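Local coordinates for penicillin-binding protein PbpB (Mycobacterium tuberculosis, PDB 6KGU), which cross-links peptide side chains of peptidoglycan during mycobacterial cell-wall synthesis and is inactivated by beta-lactams such as the aztreonam bound here, at residues Q292-D306 against S324-V336. Residues are numbered along the deposited sequence; the frame is centred on the assembly and turned at random.
Sequences QVPGSIQMGGVTVHD and SSNVGTLMLSQRV. With AZR (2-({[(1Z)-1-(2-amino-1,3-thiazol-4-yl)-2-oxo-2-{[(2S,3S)-1-oxo-3-(sulfoamino)butan-2-yl]amino}ethylidene]amino}oxy)-2-methylpropanoic acid), chain B.
Asp306 OD2 accepts from Ser325 OG at 2.7 Å and from His310 NE2, while the other carboxylate oxygen, OD1, takes the N-H of Val327 at 2.8 Å from N. That second bond is almost straight (175° at the hydrogen), and both helix-side donors meet the carboxylate on its syn side, slightly out of plane, which fixes the rotation of the group. Ser325 is the N-cap of helix 326-336: with OG anti to the backbone N (chi1 170°), its oxygen, while donating to Asp306, accepts from Gly328 N at 2.8 Å, the capping bond. The carboxylate thus lies at the helix N-terminus, where the positive end of the dipole would probably stabilise its charge.

Beyond this polar end, Val327 inserts into the hairpin base. Its CG1 lies 3.3 Å from Pro294 O and also touches Ile297 CG2, whereas CG2 faces Val304 O. Val304 and Leu330 meet tip to tip, CG2 to CD1 at 3.5 Å. Near the turn, Met299, fully extended, carries SD to 3.7 Å from Leu330 CB and receives a weak N-H bond from Gln334 NE2.

The same helix start serves the transpeptidase active site: Ser324 OG accepts from N12 of the aztreonam adduct at 2.9 Å, and Asn326 ND2 points at its O10, though the modelled distance is doubtfully short. Lys272 bonds both side chains, consistent with an SxN motif beside the SxxK serine, Ser269. The two-stranded hairpin 296-305 packs on helix 326-336, its strand 296-299 inclined at 41° to the helix, while Thr329 and Leu332 meet helix 317-323 and Ser333 and Val336 touch helix 272-281.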
# COMPACT_ATOMS: atom_id res chain seq x y z
N GLN A 292 -6.78 -6.79 -30.68
CA GLN A 292 -6.95 -5.66 -31.58
C GLN A 292 -7.62 -4.55 -30.78
O GLN A 292 -8.81 -4.66 -30.44
CB GLN A 292 -7.80 -6.04 -32.80
CG GLN A 292 -7.25 -7.23 -33.62
CD GLN A 292 -5.81 -7.00 -34.07
OE1 GLN A 292 -5.44 -5.91 -34.50
NE2 GLN A 292 -4.98 -8.04 -33.96
N VAL A 293 -6.87 -3.50 -30.46
CA VAL A 293 -7.34 -2.54 -29.47
C VAL A 293 -7.54 -1.19 -30.16
O VAL A 293 -6.56 -0.54 -30.56
CB VAL A 293 -6.35 -2.44 -28.29
CG1 VAL A 293 -6.90 -1.52 -27.18
CG2 VAL A 293 -6.05 -3.86 -27.75
N PRO A 294 -8.77 -0.73 -30.33
CA PRO A 294 -9.00 0.61 -30.89
C PRO A 294 -8.67 1.70 -29.89
O PRO A 294 -8.50 1.47 -28.69
CB PRO A 294 -10.50 0.61 -31.21
CG PRO A 294 -11.09 -0.41 -30.28
CD PRO A 294 -10.03 -1.48 -30.14
N GLY A 295 -8.63 2.94 -30.40
CA GLY A 295 -8.29 4.07 -29.55
C GLY A 295 -9.39 4.46 -28.59
O GLY A 295 -9.12 5.12 -27.59
N SER A 296 -10.62 4.06 -28.88
CA SER A 296 -11.72 4.39 -27.99
C SER A 296 -12.84 3.42 -28.28
O SER A 296 -12.91 2.83 -29.36
CB SER A 296 -12.19 5.84 -28.17
OG SER A 296 -12.41 6.13 -29.54
N ILE A 297 -13.73 3.26 -27.30
CA ILE A 297 -14.94 2.47 -27.49
C ILE A 297 -16.09 3.11 -26.73
O ILE A 297 -15.90 3.87 -25.78
CB ILE A 297 -14.79 1.00 -27.04
CG1 ILE A 297 -14.43 0.91 -25.56
CG2 ILE A 297 -13.79 0.25 -27.91
CD1 ILE A 297 -14.56 -0.50 -25.02
N GLN A 298 -17.30 2.76 -27.16
CA GLN A 298 -18.53 3.08 -26.46
C GLN A 298 -18.94 1.87 -25.63
O GLN A 298 -19.19 0.79 -26.18
CB GLN A 298 -19.64 3.44 -27.45
CG GLN A 298 -19.28 4.56 -28.40
CD GLN A 298 -19.12 5.89 -27.69
OE1 GLN A 298 -18.30 6.72 -28.08
NE2 GLN A 298 -19.90 6.09 -26.63
N MET A 299 -19.01 2.04 -24.32
CA MET A 299 -19.36 0.94 -23.45
C MET A 299 -20.24 1.47 -22.33
O MET A 299 -19.97 2.54 -21.78
CB MET A 299 -18.09 0.27 -22.88
CG MET A 299 -18.36 -0.87 -21.94
SD MET A 299 -16.87 -1.75 -21.44
CE MET A 299 -17.55 -2.88 -20.23
N GLY A 300 -21.30 0.73 -22.01
CA GLY A 300 -22.16 1.14 -20.91
C GLY A 300 -22.71 2.55 -21.05
O GLY A 300 -22.94 3.22 -20.05
N GLY A 301 -22.90 3.02 -22.29
CA GLY A 301 -23.40 4.34 -22.55
C GLY A 301 -22.36 5.44 -22.58
O GLY A 301 -22.70 6.58 -22.91
N VAL A 302 -21.11 5.13 -22.25
CA VAL A 302 -20.08 6.15 -22.12
C VAL A 302 -18.93 5.84 -23.09
O VAL A 302 -18.84 4.75 -23.66
CB VAL A 302 -19.57 6.27 -20.66
CG1 VAL A 302 -18.64 5.11 -20.30
CG2 VAL A 302 -18.93 7.63 -20.42
N THR A 303 -18.06 6.82 -23.28
CA THR A 303 -16.94 6.75 -24.21
C THR A 303 -15.65 6.62 -23.42
O THR A 303 -15.31 7.52 -22.64
CB THR A 303 -16.90 7.98 -25.11
OG1 THR A 303 -18.02 7.97 -25.99
CG2 THR A 303 -15.60 8.01 -25.92
N VAL A 304 -14.93 5.53 -23.64
CA VAL A 304 -13.64 5.29 -23.00
C VAL A 304 -12.55 5.42 -24.04
O VAL A 304 -12.67 4.86 -25.14
CB VAL A 304 -13.59 3.92 -22.31
CG1 VAL A 304 -12.44 3.89 -21.32
CG2 VAL A 304 -14.90 3.66 -21.60
N HIS A 305 -11.50 6.16 -23.71
CA HIS A 305 -10.43 6.50 -24.62
C HIS A 305 -9.12 6.18 -23.92
O HIS A 305 -9.01 6.29 -22.69
CB HIS A 305 -10.51 7.99 -25.02
CG HIS A 305 -9.62 8.39 -26.17
ND1 HIS A 305 -10.00 9.31 -27.12
CD2 HIS A 305 -8.37 8.00 -26.51
CE1 HIS A 305 -9.02 9.46 -28.00
NE2 HIS A 305 -8.02 8.68 -27.65
N ASP A 306 -8.13 5.74 -24.69
CA ASP A 306 -6.82 5.53 -24.09
C ASP A 306 -6.10 6.87 -23.88
O ASP A 306 -6.48 7.90 -24.43
CB ASP A 306 -6.00 4.58 -24.97
CG ASP A 306 -6.36 3.11 -24.74
OD1 ASP A 306 -7.09 2.81 -23.76
OD2 ASP A 306 -5.91 2.25 -25.51
N SER A 324 -0.94 0.03 -20.31
CA SER A 324 -2.10 0.57 -19.60
C SER A 324 -3.14 1.12 -20.59
O SER A 324 -3.53 2.29 -20.54
CB SER A 324 -1.68 1.63 -18.58
OG SER A 324 -2.61 1.69 -17.49
N SER A 325 -3.59 0.25 -21.49
CA SER A 325 -4.72 0.56 -22.38
C SER A 325 -6.02 0.37 -21.60
O SER A 325 -6.33 -0.75 -21.18
CB SER A 325 -4.69 -0.32 -23.62
OG SER A 325 -5.90 -0.17 -24.37
N ASN A 326 -6.73 1.48 -21.34
CA ASN A 326 -8.07 1.39 -20.76
C ASN A 326 -9.01 0.62 -21.67
O ASN A 326 -9.81 -0.20 -21.21
CB ASN A 326 -8.66 2.79 -20.50
CG ASN A 326 -7.96 3.55 -19.38
OD1 ASN A 326 -7.17 3.01 -18.61
ND2 ASN A 326 -8.27 4.84 -19.29
N VAL A 327 -8.95 0.90 -22.98
CA VAL A 327 -9.82 0.21 -23.94
C VAL A 327 -9.53 -1.29 -23.93
O VAL A 327 -10.46 -2.11 -23.88
CB VAL A 327 -9.64 0.81 -25.34
CG1 VAL A 327 -10.36 -0.05 -26.38
CG2 VAL A 327 -10.16 2.27 -25.36
N GLY A 328 -8.26 -1.67 -23.98
CA GLY A 328 -7.92 -3.08 -23.92
C GLY A 328 -8.39 -3.71 -22.62
O GLY A 328 -8.87 -4.85 -22.60
N THR A 329 -8.28 -2.97 -21.52
CA THR A 329 -8.73 -3.51 -20.23
C THR A 329 -10.23 -3.79 -20.25
O THR A 329 -10.68 -4.84 -19.78
CB THR A 329 -8.36 -2.54 -19.11
OG1 THR A 329 -6.92 -2.46 -19.02
CG2 THR A 329 -8.91 -3.03 -17.75
N LEU A 330 -11.01 -2.88 -20.83
CA LEU A 330 -12.46 -3.05 -20.82
C LEU A 330 -12.90 -4.13 -21.80
O LEU A 330 -13.85 -4.86 -21.52
CB LEU A 330 -13.15 -1.73 -21.13
CG LEU A 330 -13.04 -0.72 -19.99
CD1 LEU A 330 -13.61 0.63 -20.40
CD2 LEU A 330 -13.74 -1.23 -18.75
N MET A 331 -12.22 -4.26 -22.95
CA MET A 331 -12.53 -5.35 -23.86
C MET A 331 -12.33 -6.70 -23.19
O MET A 331 -13.19 -7.58 -23.28
CB MET A 331 -11.68 -5.23 -25.12
CG MET A 331 -12.02 -4.00 -25.93
SD MET A 331 -11.14 -3.92 -27.47
CE MET A 331 -11.51 -5.53 -28.13
N LEU A 332 -11.19 -6.87 -22.50
CA LEU A 332 -10.94 -8.10 -21.76
C LEU A 332 -11.90 -8.26 -20.59
O LEU A 332 -12.33 -9.37 -20.29
CB LEU A 332 -9.49 -8.11 -21.22
CG LEU A 332 -8.35 -8.22 -22.23
CD1 LEU A 332 -7.00 -7.91 -21.54
CD2 LEU A 332 -8.35 -9.62 -22.90
N SER A 333 -12.20 -7.16 -19.90
CA SER A 333 -13.19 -7.23 -18.82
C SER A 333 -14.56 -7.67 -19.34
O SER A 333 -15.31 -8.34 -18.62
CB SER A 333 -13.30 -5.87 -18.10
OG SER A 333 -12.06 -5.51 -17.49
N GLN A 334 -14.90 -7.31 -20.58
CA GLN A 334 -16.17 -7.76 -21.16
C GLN A 334 -16.24 -9.27 -21.24
O GLN A 334 -17.33 -9.85 -21.13
CB GLN A 334 -16.38 -7.17 -22.56
CG GLN A 334 -16.73 -5.69 -22.63
CD GLN A 334 -16.81 -5.20 -24.06
OE1 GLN A 334 -16.91 -5.99 -24.99
NE2 GLN A 334 -16.76 -3.87 -24.26
N ARG A 335 -15.09 -9.95 -21.43
CA ARG A 335 -15.10 -11.41 -21.41
C ARG A 335 -15.41 -11.93 -20.02
O ARG A 335 -16.11 -12.94 -19.87
CB ARG A 335 -13.75 -11.95 -21.89
CG ARG A 335 -13.20 -11.30 -23.16
CD ARG A 335 -11.87 -11.94 -23.56
NE ARG A 335 -11.39 -11.46 -24.86
CZ ARG A 335 -10.31 -11.92 -25.47
NH1 ARG A 335 -9.60 -12.89 -24.91
NH2 ARG A 335 -9.94 -11.43 -26.66
N VAL A 336 -14.91 -11.24 -18.99
CA VAL A 336 -15.13 -11.67 -17.61
C VAL A 336 -16.60 -11.54 -17.23
O VAL A 336 -17.18 -12.46 -16.64
CB VAL A 336 -14.24 -10.84 -16.66
CG1 VAL A 336 -14.56 -11.15 -15.21
CG2 VAL A 336 -12.77 -11.11 -16.95
C7 AZR B . -3.26 6.27 -18.47
S8 AZR B . -9.72 6.82 -13.00
O9 AZR B . -4.16 4.93 -14.28
O10 AZR B . -7.23 6.37 -17.54
O11 AZR B . -6.01 9.26 -17.29
N12 AZR B . -2.41 4.56 -16.89
N13 AZR B . -5.46 6.53 -16.12
N14 AZR B . -6.95 9.26 -16.21
N15 AZR B . -8.60 8.94 -13.96
N16 AZR B . -9.90 9.32 -12.03
S17 AZR B . -0.90 4.74 -16.42
C18 AZR B . -3.31 5.72 -17.05
C19 AZR B . -4.73 5.36 -16.58
C20 AZR B . -4.54 4.47 -15.33
C21 AZR B . -6.67 6.90 -16.59
C22 AZR B . -7.27 8.07 -15.88
C23 AZR B . -5.59 10.55 -17.66
C24 AZR B . -8.21 7.87 -14.75
C25 AZR B . -8.71 6.66 -14.39
C26 AZR B . -9.39 8.53 -12.99
C27 AZR B . -4.73 11.06 -16.51
C28 AZR B . -4.80 10.49 -18.95
C29 AZR B . -6.83 11.42 -17.84
O30 AZR B . -7.94 10.97 -18.02
O31 AZR B . -6.56 12.69 -17.85
O32 AZR B . -0.17 5.30 -17.50
O33 AZR B . -0.33 3.30 -16.26
O34 AZR B . -0.90 5.33 -15.14